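Local structure of arylalkylamine N-Acetyltransferase 2 (Aedes aegypti, 4FD5) at residues Tyr19-Ile23 with Leu57-Lys61; Leu36-Leu42 with Asp102-Ile108; Val127-Ile133 with Phe164-Asp170; Ala171-Gln177 with Pro210-Lys215. The protein probably transfers the acyl group of acyl-coenzyme A to the amine of arylalkylamines such as dopamine and serotonin, as a member of the GNAT acetyltransferase family. All blocks are in the same frame, centred on the assembly; numbering follows the deposited sequence.

Contact 1. Residues Tyr19-Ile23 with Leu57-Lys61; sequences YDDVI and LSTLK
Tyr-19 opens the first turn of helix 19-29, with phi/psi of -55/-48 and the backbone bond from Ile-23 N to Tyr-19 O at 2.9 Å. It faces the C-terminal part of helix 50-60, where Lys-61 N bonds to Leu-57 O at 3.0 Å. The nearest CA pair is Tyr-19 with Leu-57, 7.3 Å apart. With chi1 at m (-66°), the Tyr-19 ring reaches across the gap. Leu-60 CB lies over one ring face, 4.1 Å from the centroid and 23° off the normal, a CH-pi contact, while Tyr-19 CD2 comes within 3.5 Å of Leu-57 CD1. At the far end of the ring, Tyr-19 OH lies 3.7 Å from Lys-61 CA and 3.9 Å from Lys-61 CG. One turn on, Val-22 (chi1 t) places CG1 4.2 Å from Leu-60 CD1. Ile-23, with chi1 m and chi2 t, sets CG1 4.3 Å from Leu-60 CD1 and CD1 4.3 Å from Leu-57 CB. Leu-60 (m, t) thus meets all three residues, and the arrangement is packing of two helices against strand 75-85, where Val-22 and Leu-60 both rest on Leu-80. The 300 Å² buried between the segments comes mostly from aliphatic and aromatic surfaces, with no polar bond between them, so the join rests chiefly on apolar packing and the CH-pi contact.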
# COMPACT_ATOMS: atom_id res chain seq x y z
N TYR A 19 1.30 5.56 16.48
CA TYR A 19 0.99 6.20 15.21
C TYR A 19 2.03 7.25 14.79
O TYR A 19 2.47 7.26 13.64
CB TYR A 19 -0.41 6.84 15.22
CG TYR A 19 -1.61 5.92 15.32
CD1 TYR A 19 -1.50 4.54 15.19
CD2 TYR A 19 -2.87 6.46 15.52
CE1 TYR A 19 -2.63 3.72 15.28
CE2 TYR A 19 -3.97 5.67 15.61
CZ TYR A 19 -3.86 4.31 15.48
OH TYR A 19 -5.01 3.55 15.59
N ASP A 20 2.42 8.15 15.70
CA ASP A 20 3.39 9.17 15.33
C ASP A 20 4.68 8.52 14.86
O ASP A 20 5.22 8.92 13.82
CB ASP A 20 3.71 10.11 16.50
CG ASP A 20 2.63 11.15 16.75
OD1 ASP A 20 1.67 11.24 15.98
OD2 ASP A 20 2.76 11.91 17.74
N ASP A 21 5.15 7.52 15.62
CA ASP A 21 6.42 6.85 15.30
C ASP A 21 6.31 6.24 13.91
O ASP A 21 7.29 6.24 13.14
CB ASP A 21 6.72 5.71 16.28
CG ASP A 21 7.20 6.17 17.65
OD1 ASP A 21 7.54 7.36 17.80
OD2 ASP A 21 7.27 5.32 18.56
N VAL A 22 5.14 5.70 13.60
CA VAL A 22 4.97 5.00 12.33
C VAL A 22 4.97 6.03 11.19
O VAL A 22 5.65 5.85 10.17
CB VAL A 22 3.71 4.10 12.34
CG1 VAL A 22 3.32 3.66 10.91
CG2 VAL A 22 3.92 2.89 13.25
N ILE A 23 4.27 7.14 11.39
CA ILE A 23 4.19 8.11 10.33
C ILE A 23 5.57 8.73 10.07
O ILE A 23 5.96 8.93 8.92
CB ILE A 23 3.09 9.14 10.61
CG1 ILE A 23 1.73 8.45 10.49
CG2 ILE A 23 3.22 10.31 9.62
CD1 ILE A 23 0.57 9.24 11.02
N LEU A 57 -2.98 7.71 8.41
CA LEU A 57 -3.61 7.72 9.73
C LEU A 57 -4.98 7.05 9.69
O LEU A 57 -5.31 6.22 10.54
CB LEU A 57 -3.70 9.14 10.28
CG LEU A 57 -4.29 9.28 11.68
CD1 LEU A 57 -3.48 8.49 12.70
CD2 LEU A 57 -4.31 10.76 12.04
N SER A 58 -5.77 7.39 8.67
CA SER A 58 -7.06 6.73 8.51
C SER A 58 -6.90 5.21 8.42
O SER A 58 -7.63 4.45 9.05
CB SER A 58 -7.78 7.26 7.27
OG SER A 58 -9.12 6.79 7.25
N THR A 59 -5.91 4.78 7.65
CA THR A 59 -5.64 3.35 7.52
C THR A 59 -5.27 2.71 8.87
O THR A 59 -5.82 1.66 9.24
CB THR A 59 -4.53 3.11 6.49
OG1 THR A 59 -5.03 3.50 5.20
CG2 THR A 59 -4.13 1.61 6.47
N LEU A 60 -4.35 3.36 9.59
CA LEU A 60 -3.92 2.89 10.89
C LEU A 60 -5.10 2.66 11.82
O LEU A 60 -5.13 1.68 12.55
CB LEU A 60 -2.92 3.86 11.53
CG LEU A 60 -1.50 3.79 10.97
CD1 LEU A 60 -0.63 4.98 11.42
CD2 LEU A 60 -0.85 2.48 11.37
N LYS A 61 -6.08 3.55 11.77
CA LYS A 61 -7.23 3.41 12.67
C LYS A 61 -8.13 2.20 12.42
O LYS A 61 -8.99 1.87 13.24
CB LYS A 61 -8.03 4.70 12.70
CG LYS A 61 -7.28 5.81 13.40
CD LYS A 61 -7.90 7.17 13.15
CE LYS A 61 -7.11 8.24 13.88
NZ LYS A 61 -7.65 9.61 13.67

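Contact 2. Residues Leu36-Leu42 with Asp102-Ile108; sequences LNKAVNL and DESFKKI
A Schellman motif at the end of helix 35-39 meets the capped start of helix 103-116. Asn-41, the C-prime residue, has positive phi (53/46); Leu-42 N bonds to Asn-37 O at 3.0 Å and Asn-41 N to Lys-38 O at 3.2 Å. Opposite, N-cap Asp-102 (chi1 t) accepts from Phe-105 N through OD1 at 3.1 Å and 174°. CA atoms pair Val-40 with Ser-104 at 5.7 Å and Leu-36 with Ile-108 at 6.8 Å, so the segments run in opposite senses. Ile-108 (m, t) inserts its CD1 between Asn-37 OD1 at 3.3 Å, Val-40 CG2 at 4.0 Å and Leu-42 CD2 at 4.1 Å, while its CG1 lies 4.0 Å from Leu-36 CB. Val-40 CG2 is 3.6 Å from Ser-104 CB. Leu-42 (t, p) sets CD1 4.0 Å from Phe-105 CB and presents CD2 to the edge of that ring. Two waters bridge the ends: water 1 is hydrogen-bonded to Asn-41 O at 2.8 Å and Ser-104 OG at 3.0 Å, water 2 to Leu-42 O at 3.0 Å and Asp-102 OD2 at 3.1 Å. His-49 also bonds to Asp-102 OD2, and Asn-37 ND2 bonds to Phe-31 O. Helix 50-60 borders the contact, its Leu-52 touching Asn-37, Leu-42 and Phe-105, and Lys-96 of helix 92-99 also meets Phe-105.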
# COMPACT_ATOMS: atom_id res chain seq x y z
N LEU A 36 5.59 5.72 -7.61
CA LEU A 36 4.73 6.78 -8.17
C LEU A 36 4.97 8.14 -7.52
O LEU A 36 5.07 9.16 -8.22
CB LEU A 36 3.25 6.41 -8.10
CG LEU A 36 2.87 5.07 -8.75
CD1 LEU A 36 1.36 4.92 -8.73
CD2 LEU A 36 3.42 4.98 -10.17
N ASN A 37 5.05 8.17 -6.20
CA ASN A 37 5.36 9.40 -5.49
C ASN A 37 6.63 10.01 -6.03
O ASN A 37 6.70 11.22 -6.26
CB ASN A 37 5.54 9.12 -4.00
CG ASN A 37 4.26 8.69 -3.32
OD1 ASN A 37 3.19 8.71 -3.92
ND2 ASN A 37 4.36 8.31 -2.06
N LYS A 38 7.64 9.18 -6.24
CA LYS A 38 8.92 9.68 -6.73
C LYS A 38 8.80 10.18 -8.18
O LYS A 38 9.35 11.22 -8.53
CB LYS A 38 10.00 8.60 -6.63
CG LYS A 38 11.39 9.11 -6.96
CD LYS A 38 12.41 7.99 -6.99
CE LYS A 38 12.67 7.44 -5.61
NZ LYS A 38 13.90 6.59 -5.59
N ALA A 39 8.08 9.42 -9.00
CA ALA A 39 7.89 9.81 -10.41
C ALA A 39 7.30 11.21 -10.59
O ALA A 39 7.67 11.93 -11.52
CB ALA A 39 7.02 8.77 -11.13
N VAL A 40 6.39 11.61 -9.71
CA VAL A 40 5.76 12.93 -9.86
C VAL A 40 6.21 13.95 -8.82
O VAL A 40 5.55 14.98 -8.61
CB VAL A 40 4.23 12.83 -9.91
CG1 VAL A 40 3.79 12.05 -11.16
CG2 VAL A 40 3.69 12.19 -8.64
N ASN A 41 7.34 13.67 -8.18
CA ASN A 41 7.93 14.59 -7.22
C ASN A 41 6.94 15.03 -6.16
O ASN A 41 6.83 16.21 -5.82
CB ASN A 41 8.50 15.81 -7.95
CG ASN A 41 9.53 15.43 -9.00
OD1 ASN A 41 10.63 14.99 -8.67
ND2 ASN A 41 9.17 15.59 -10.27
N LEU A 42 6.21 14.06 -5.62
CA LEU A 42 5.14 14.37 -4.67
C LEU A 42 5.68 14.98 -3.39
O LEU A 42 5.09 15.90 -2.83
CB LEU A 42 4.34 13.10 -4.35
CG LEU A 42 3.08 13.29 -3.51
CD1 LEU A 42 2.07 14.15 -4.24
CD2 LEU A 42 2.47 11.93 -3.20
N ASP A 102 -3.72 19.02 -5.23
CA ASP A 102 -2.38 18.57 -5.52
C ASP A 102 -2.42 17.80 -6.84
O ASP A 102 -2.88 16.66 -6.87
CB ASP A 102 -1.89 17.66 -4.39
CG ASP A 102 -0.40 17.36 -4.47
OD1 ASP A 102 0.10 17.05 -5.57
OD2 ASP A 102 0.29 17.44 -3.42
N GLU A 103 -1.98 18.45 -7.91
CA GLU A 103 -1.92 17.84 -9.25
C GLU A 103 -1.31 16.44 -9.28
O GLU A 103 -1.85 15.50 -9.89
CB GLU A 103 -1.04 18.72 -10.14
CG GLU A 103 -1.73 19.50 -11.20
CD GLU A 103 -0.72 20.21 -12.08
OE1 GLU A 103 0.06 21.03 -11.55
OE2 GLU A 103 -0.68 19.92 -13.30
N SER A 104 -0.16 16.32 -8.63
CA SER A 104 0.62 15.08 -8.63
C SER A 104 -0.15 13.96 -7.93
O SER A 104 -0.31 12.81 -8.44
CB SER A 104 1.95 15.31 -7.91
OG SER A 104 2.75 16.27 -8.59
N PHE A 105 -0.66 14.29 -6.75
CA PHE A 105 -1.45 13.34 -5.99
C PHE A 105 -2.63 12.87 -6.83
O PHE A 105 -2.94 11.68 -6.89
CB PHE A 105 -1.93 13.95 -4.68
CG PHE A 105 -2.62 12.97 -3.78
CD1 PHE A 105 -4.00 12.81 -3.84
CD2 PHE A 105 -1.90 12.20 -2.90
CE1 PHE A 105 -4.64 11.90 -3.02
CE2 PHE A 105 -2.54 11.28 -2.07
CZ PHE A 105 -3.91 11.14 -2.14
N LYS A 106 -3.28 13.81 -7.50
CA LYS A 106 -4.43 13.46 -8.33
C LYS A 106 -4.06 12.47 -9.45
O LYS A 106 -4.85 11.59 -9.77
CB LYS A 106 -5.08 14.71 -8.91
CG LYS A 106 -6.35 14.43 -9.66
CD LYS A 106 -6.99 15.73 -10.15
CE LYS A 106 -8.02 15.47 -11.27
NZ LYS A 106 -8.58 16.73 -11.83
N LYS A 107 -2.87 12.64 -10.04
CA LYS A 107 -2.42 11.67 -11.04
C LYS A 107 -2.37 10.25 -10.47
O LYS A 107 -2.84 9.26 -11.11
CB LYS A 107 -1.03 12.03 -11.55
CG LYS A 107 -0.99 13.35 -12.30
CD LYS A 107 0.42 13.64 -12.76
CE LYS A 107 0.47 14.95 -13.56
NZ LYS A 107 1.87 15.40 -13.75
N ILE A 108 -1.79 10.14 -9.28
CA ILE A 108 -1.71 8.83 -8.61
C ILE A 108 -3.10 8.25 -8.28
O ILE A 108 -3.42 7.10 -8.62
CB ILE A 108 -0.86 8.93 -7.34
CG1 ILE A 108 0.58 9.31 -7.70
CG2 ILE A 108 -0.90 7.60 -6.56
CD1 ILE A 108 1.41 9.74 -6.50
O HOH W 1 5.09 17.77 -7.42
O HOH W 2 3.17 17.48 -4.54

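Contact 3. Residues Val127-Ile133 with Phe164-Asp170; sequences VDKIFEI and FQVMKTD
Strands 129-133 and 166-170 run parallel in register, Phe-131 beside Met-167 (CA-CA 4.6 Å) and Glu-132 beside Lys-168 (4.8 Å). Their axes approach to 4.6 Å, and their N-to-C directions diverge by 38°. Phe-131 N donates to Val-166 O at 3.0 Å, Lys-168 N to Phe-131 O at 2.9 Å, and Ile-133 N to Lys-168 O at 2.9 Å; Thr-169 OG1 donates to Ile-133 O at 2.8 Å. Beyond these, water 4 bridges Ile-133 O and Asp-170 N (both 2.8 Å). Phe-164 (chi1 m) is clasped between Lys-129 CE, 3.5 Å from its ring centroid, and Phe-131 CB, 4.1 Å from it over the opposite face. Lys-129 NZ makes a cation-pi contact 4.2 Å from the Phe-164 centroid, 20° off the normal; Phe-131 (chi1 t) turns its ring edge to the Phe-164 face (centroids 5.3 Å apart, planes at 81°). Lys-168 NZ bridges Asp-170 OD1 at 2.6 Å and Glu-132 OE2 at 3.5 Å; Arg-134 also pairs with Glu-132. Linked through helix 147-161, these fourth and fifth strands of the sheet form a beta-alpha-beta unit, their divergence consistent with the splay that makes room for acyl-CoA in GNAT enzymes.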
# COMPACT_ATOMS: atom_id res chain seq x y z
N VAL A 127 -17.52 -11.97 -1.40
CA VAL A 127 -17.21 -11.47 -0.06
C VAL A 127 -17.72 -10.04 0.12
O VAL A 127 -17.87 -9.30 -0.86
CB VAL A 127 -15.69 -11.53 0.23
CG1 VAL A 127 -15.20 -12.97 0.22
CG2 VAL A 127 -14.93 -10.69 -0.79
N ASP A 128 -17.99 -9.66 1.37
CA ASP A 128 -18.50 -8.32 1.65
C ASP A 128 -17.41 -7.40 2.19
O ASP A 128 -17.64 -6.21 2.41
CB ASP A 128 -19.67 -8.37 2.64
CG ASP A 128 -19.36 -9.21 3.87
OD1 ASP A 128 -18.18 -9.31 4.25
OD2 ASP A 128 -20.31 -9.78 4.45
N LYS A 129 -16.22 -7.96 2.40
CA LYS A 129 -15.10 -7.17 2.88
C LYS A 129 -13.79 -7.81 2.43
O LYS A 129 -13.72 -9.02 2.22
CB LYS A 129 -15.14 -6.99 4.41
CG LYS A 129 -14.78 -8.23 5.21
CD LYS A 129 -14.89 -7.96 6.72
CE LYS A 129 -14.34 -9.14 7.53
NZ LYS A 129 -14.58 -9.03 9.01
N ILE A 130 -12.78 -6.97 2.24
CA ILE A 130 -11.47 -7.43 1.76
C ILE A 130 -10.38 -6.76 2.57
O ILE A 130 -10.47 -5.58 2.90
CB ILE A 130 -11.29 -7.11 0.27
CG1 ILE A 130 -12.18 -8.04 -0.57
CG2 ILE A 130 -9.81 -7.28 -0.16
CD1 ILE A 130 -12.13 -7.77 -2.07
N PHE A 131 -9.32 -7.51 2.86
CA PHE A 131 -8.20 -7.02 3.65
C PHE A 131 -7.14 -6.48 2.69
O PHE A 131 -6.57 -7.25 1.91
CB PHE A 131 -7.65 -8.20 4.47
CG PHE A 131 -6.63 -7.82 5.51
CD1 PHE A 131 -5.31 -7.61 5.17
CD2 PHE A 131 -6.99 -7.77 6.85
CE1 PHE A 131 -4.35 -7.29 6.14
CE2 PHE A 131 -6.04 -7.46 7.84
CZ PHE A 131 -4.72 -7.22 7.49
N GLU A 132 -6.88 -5.17 2.75
CA GLU A 132 -5.99 -4.52 1.78
C GLU A 132 -4.64 -4.12 2.36
O GLU A 132 -4.57 -3.33 3.31
CB GLU A 132 -6.68 -3.30 1.15
CG GLU A 132 -5.89 -2.71 -0.02
CD GLU A 132 -6.52 -1.44 -0.59
OE1 GLU A 132 -7.27 -0.74 0.14
OE2 GLU A 132 -6.23 -1.14 -1.77
N ILE A 133 -3.56 -4.64 1.78
CA ILE A 133 -2.21 -4.24 2.16
C ILE A 133 -1.92 -2.96 1.39
O ILE A 133 -1.89 -2.96 0.16
CB ILE A 133 -1.17 -5.31 1.80
CG1 ILE A 133 -1.47 -6.63 2.48
CG2 ILE A 133 0.24 -4.86 2.19
CD1 ILE A 133 -0.89 -7.84 1.74
N PHE A 164 -11.35 -12.60 7.69
CA PHE A 164 -11.25 -12.30 6.26
C PHE A 164 -10.96 -13.54 5.43
O PHE A 164 -10.31 -14.48 5.88
CB PHE A 164 -10.18 -11.24 6.00
CG PHE A 164 -10.54 -9.88 6.50
CD1 PHE A 164 -10.34 -9.54 7.83
CD2 PHE A 164 -11.09 -8.94 5.65
CE1 PHE A 164 -10.67 -8.28 8.29
CE2 PHE A 164 -11.42 -7.68 6.11
CZ PHE A 164 -11.21 -7.35 7.43
N GLN A 165 -11.43 -13.52 4.18
CA GLN A 165 -11.21 -14.61 3.25
C GLN A 165 -10.38 -14.17 2.04
O GLN A 165 -9.85 -15.01 1.32
CB GLN A 165 -12.54 -15.16 2.75
CG GLN A 165 -13.42 -15.71 3.84
CD GLN A 165 -14.74 -16.19 3.30
OE1 GLN A 165 -14.90 -17.37 3.00
NE2 GLN A 165 -15.68 -15.27 3.14
N VAL A 166 -10.30 -12.87 1.83
CA VAL A 166 -9.57 -12.35 0.68
C VAL A 166 -8.66 -11.18 1.06
O VAL A 166 -9.07 -10.27 1.78
CB VAL A 166 -10.51 -11.92 -0.45
CG1 VAL A 166 -9.74 -11.25 -1.59
CG2 VAL A 166 -11.29 -13.13 -0.97
N MET A 167 -7.43 -11.22 0.57
CA MET A 167 -6.51 -10.10 0.72
C MET A 167 -6.18 -9.52 -0.65
O MET A 167 -6.20 -10.23 -1.65
CB MET A 167 -5.21 -10.54 1.39
CG MET A 167 -5.36 -11.21 2.75
SD MET A 167 -3.77 -11.75 3.41
CE MET A 167 -3.12 -10.23 4.10
N LYS A 168 -5.85 -8.23 -0.67
CA LYS A 168 -5.64 -7.51 -1.92
C LYS A 168 -4.52 -6.51 -1.73
O LYS A 168 -4.37 -5.97 -0.64
CB LYS A 168 -6.94 -6.76 -2.28
CG LYS A 168 -6.85 -5.74 -3.42
CD LYS A 168 -8.19 -4.99 -3.55
CE LYS A 168 -8.23 -4.09 -4.78
NZ LYS A 168 -7.51 -2.81 -4.57
N THR A 169 -3.72 -6.27 -2.76
CA THR A 169 -2.77 -5.17 -2.70
C THR A 169 -2.61 -4.54 -4.08
O THR A 169 -2.59 -5.24 -5.10
CB THR A 169 -1.39 -5.62 -2.13
OG1 THR A 169 -0.58 -4.47 -1.84
CG2 THR A 169 -0.65 -6.51 -3.11
N ASP A 170 -2.51 -3.21 -4.13
CA ASP A 170 -2.27 -2.51 -5.38
C ASP A 170 -0.78 -2.15 -5.36
O ASP A 170 -0.38 -1.10 -4.86
CB ASP A 170 -3.17 -1.27 -5.50
CG ASP A 170 -4.67 -1.62 -5.45
OD1 ASP A 170 -5.02 -2.82 -5.45
OD2 ASP A 170 -5.49 -0.68 -5.37
O HOH W 3 -13.05 -11.57 3.19
O HOH W 4 -3.06 -1.50 -1.92

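Contact 4. Residues Ala171-Gln177 with Pro210-Lys215; sequences ATGAFSQ and PHEKLK
This is an antiparallel strand pairing at the C-terminal end of strand 166-171, extended by the turn into helix 174-182 packing on the residues that lead into strand 213-220. Ala-171 and Lys-215 form a hydrogen-bonded pair (CA-CA 5.3 Å), with Ala-171 N to Lys-215 O and Lys-215 N to Ala-171 O both 2.9 Å. Past it the chain turns at Thr-172 (-90/-18), and Gly-173 sits at the N-cap, just before helix 174-182, Gln-177 N bonding to Gly-173 O at 3.1 Å. Gln-177 (m, t) folds back so that NE2 donates to Lys-213 O at 2.8 Å and Ala-171 O at 2.9 Å, one amide tying both backbone oxygens together just beyond the strand pair. Such a strand-to-helix turn follows the fifth strand of the GNAT fold. Water 5 joins Gln-177 OE1 (2.8 Å) to Lys-213 N (3.0 Å). His-211 (chi1 m) accepts at ND1 from Ala-174 N, 3.0 Å away. Pro-210, after a cis peptide, puts CG 3.8 Å from Phe-175 CE2 and 4.2 Å from Ala-174 CB.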
# COMPACT_ATOMS: atom_id res chain seq x y z
N ALA A 171 0.02 -3.06 -5.91
CA ALA A 171 1.45 -3.04 -5.76
C ALA A 171 2.07 -2.25 -6.89
O ALA A 171 2.01 -2.67 -8.04
CB ALA A 171 1.98 -4.46 -5.75
N THR A 172 2.64 -1.11 -6.54
CA THR A 172 3.19 -0.21 -7.55
C THR A 172 4.64 -0.50 -7.85
O THR A 172 5.15 -0.06 -8.88
CB THR A 172 3.09 1.26 -7.09
OG1 THR A 172 3.83 1.43 -5.87
CG2 THR A 172 1.64 1.64 -6.85
N GLY A 173 5.30 -1.24 -6.96
CA GLY A 173 6.73 -1.48 -7.07
C GLY A 173 7.12 -2.94 -7.20
O GLY A 173 6.41 -3.84 -6.73
N ALA A 174 8.27 -3.17 -7.81
CA ALA A 174 8.76 -4.52 -8.08
C ALA A 174 9.08 -5.35 -6.83
O ALA A 174 8.89 -6.57 -6.83
CB ALA A 174 9.98 -4.47 -9.00
N PHE A 175 9.57 -4.71 -5.78
CA PHE A 175 9.99 -5.46 -4.61
C PHE A 175 8.79 -6.03 -3.87
O PHE A 175 8.78 -7.22 -3.50
CB PHE A 175 10.87 -4.61 -3.68
CG PHE A 175 12.13 -4.11 -4.34
CD1 PHE A 175 13.23 -4.96 -4.48
CD2 PHE A 175 12.23 -2.82 -4.81
CE1 PHE A 175 14.40 -4.51 -5.09
CE2 PHE A 175 13.39 -2.36 -5.42
CZ PHE A 175 14.47 -3.21 -5.55
N SER A 176 7.76 -5.20 -3.67
CA SER A 176 6.57 -5.67 -2.97
C SER A 176 5.83 -6.70 -3.82
O SER A 176 5.27 -7.67 -3.30
CB SER A 176 5.67 -4.50 -2.54
OG SER A 176 4.80 -4.08 -3.57
N GLN A 177 5.85 -6.50 -5.14
CA GLN A 177 5.29 -7.51 -6.05
C GLN A 177 5.97 -8.86 -5.84
O GLN A 177 5.29 -9.90 -5.74
CB GLN A 177 5.42 -7.06 -7.51
CG GLN A 177 4.46 -5.92 -7.86
CD GLN A 177 4.81 -5.18 -9.15
OE1 GLN A 177 5.66 -5.61 -9.93
NE2 GLN A 177 4.15 -4.05 -9.36
N PRO A 210 13.95 -0.66 -10.61
CA PRO A 210 13.43 -1.75 -11.45
C PRO A 210 11.91 -1.76 -11.60
O PRO A 210 11.35 -2.78 -12.00
CB PRO A 210 13.83 -2.99 -10.65
CG PRO A 210 13.66 -2.53 -9.23
CD PRO A 210 14.10 -1.09 -9.20
N HIS A 211 11.25 -0.65 -11.30
CA HIS A 211 9.80 -0.64 -11.31
C HIS A 211 9.30 -0.55 -12.73
O HIS A 211 9.85 0.20 -13.53
CB HIS A 211 9.29 0.50 -10.43
CG HIS A 211 9.92 0.48 -9.07
ND1 HIS A 211 9.74 -0.56 -8.19
CD2 HIS A 211 10.76 1.36 -8.47
CE1 HIS A 211 10.43 -0.32 -7.09
NE2 HIS A 211 11.05 0.84 -7.23
N GLU A 212 8.31 -1.37 -13.05
CA GLU A 212 7.86 -1.50 -14.43
C GLU A 212 6.35 -1.42 -14.57
O GLU A 212 5.83 -0.83 -15.53
CB GLU A 212 8.36 -2.83 -14.98
CG GLU A 212 8.59 -2.84 -16.47
CD GLU A 212 9.47 -4.00 -16.89
OE1 GLU A 212 10.58 -3.74 -17.41
OE2 GLU A 212 9.06 -5.16 -16.69
N LYS A 213 5.63 -2.01 -13.62
CA LYS A 213 4.18 -2.17 -13.72
C LYS A 213 3.48 -1.88 -12.41
O LYS A 213 4.06 -2.03 -11.34
CB LYS A 213 3.83 -3.62 -14.08
CG LYS A 213 4.28 -4.09 -15.43
CD LYS A 213 4.11 -5.60 -15.57
CE LYS A 213 4.55 -6.09 -16.95
NZ LYS A 213 4.22 -7.52 -17.14
N LEU A 214 2.23 -1.45 -12.51
CA LEU A 214 1.31 -1.47 -11.38
C LEU A 214 0.55 -2.78 -11.48
O LEU A 214 -0.03 -3.07 -12.53
CB LEU A 214 0.33 -0.31 -11.47
CG LEU A 214 -0.95 -0.42 -10.63
CD1 LEU A 214 -0.63 -0.49 -9.14
CD2 LEU A 214 -1.84 0.77 -10.91
N LYS A 215 0.55 -3.58 -10.41
CA LYS A 215 -0.20 -4.84 -10.43
C LYS A 215 -1.19 -4.84 -9.29
O LYS A 215 -0.80 -4.62 -8.15
CB LYS A 215 0.73 -6.04 -10.29
CG LYS A 215 1.79 -6.17 -11.37
CD LYS A 215 2.58 -7.47 -11.23
CE LYS A 215 3.63 -7.60 -12.33
NZ LYS A 215 4.30 -8.92 -12.28
O HOH W 5 6.89 -4.13 -11.98
O HOH W 6 6.83 -7.85 -10.74

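Overall arrangement
Contacts 1 and 2 cross along the chain, their segments alternating as 19-23, 36-42, 57-61 and 102-108; contacts 3 and 4 then come in series. The first two join helices, while contacts 3 and 4 share the mixed sheet, where strands 166-171 and 213-220 are neighbours. The centres of contacts 3 and 4 lie about 19 Å apart, and they touch at Asp-170 C and Leu-214 CD1, 4.1 Å. Contact 2 meets contact 4 through Leu-36 CD1 and Thr-172 CG2, 3.8 Å, centres about 16 Å apart. Contact 1 touches none of the others; its centre is about 24 Å from the centre of contact 4. N- and C-terminal parts both contribute strands to one mixed sheet, with helices packed on it, forming a single GNAT domain.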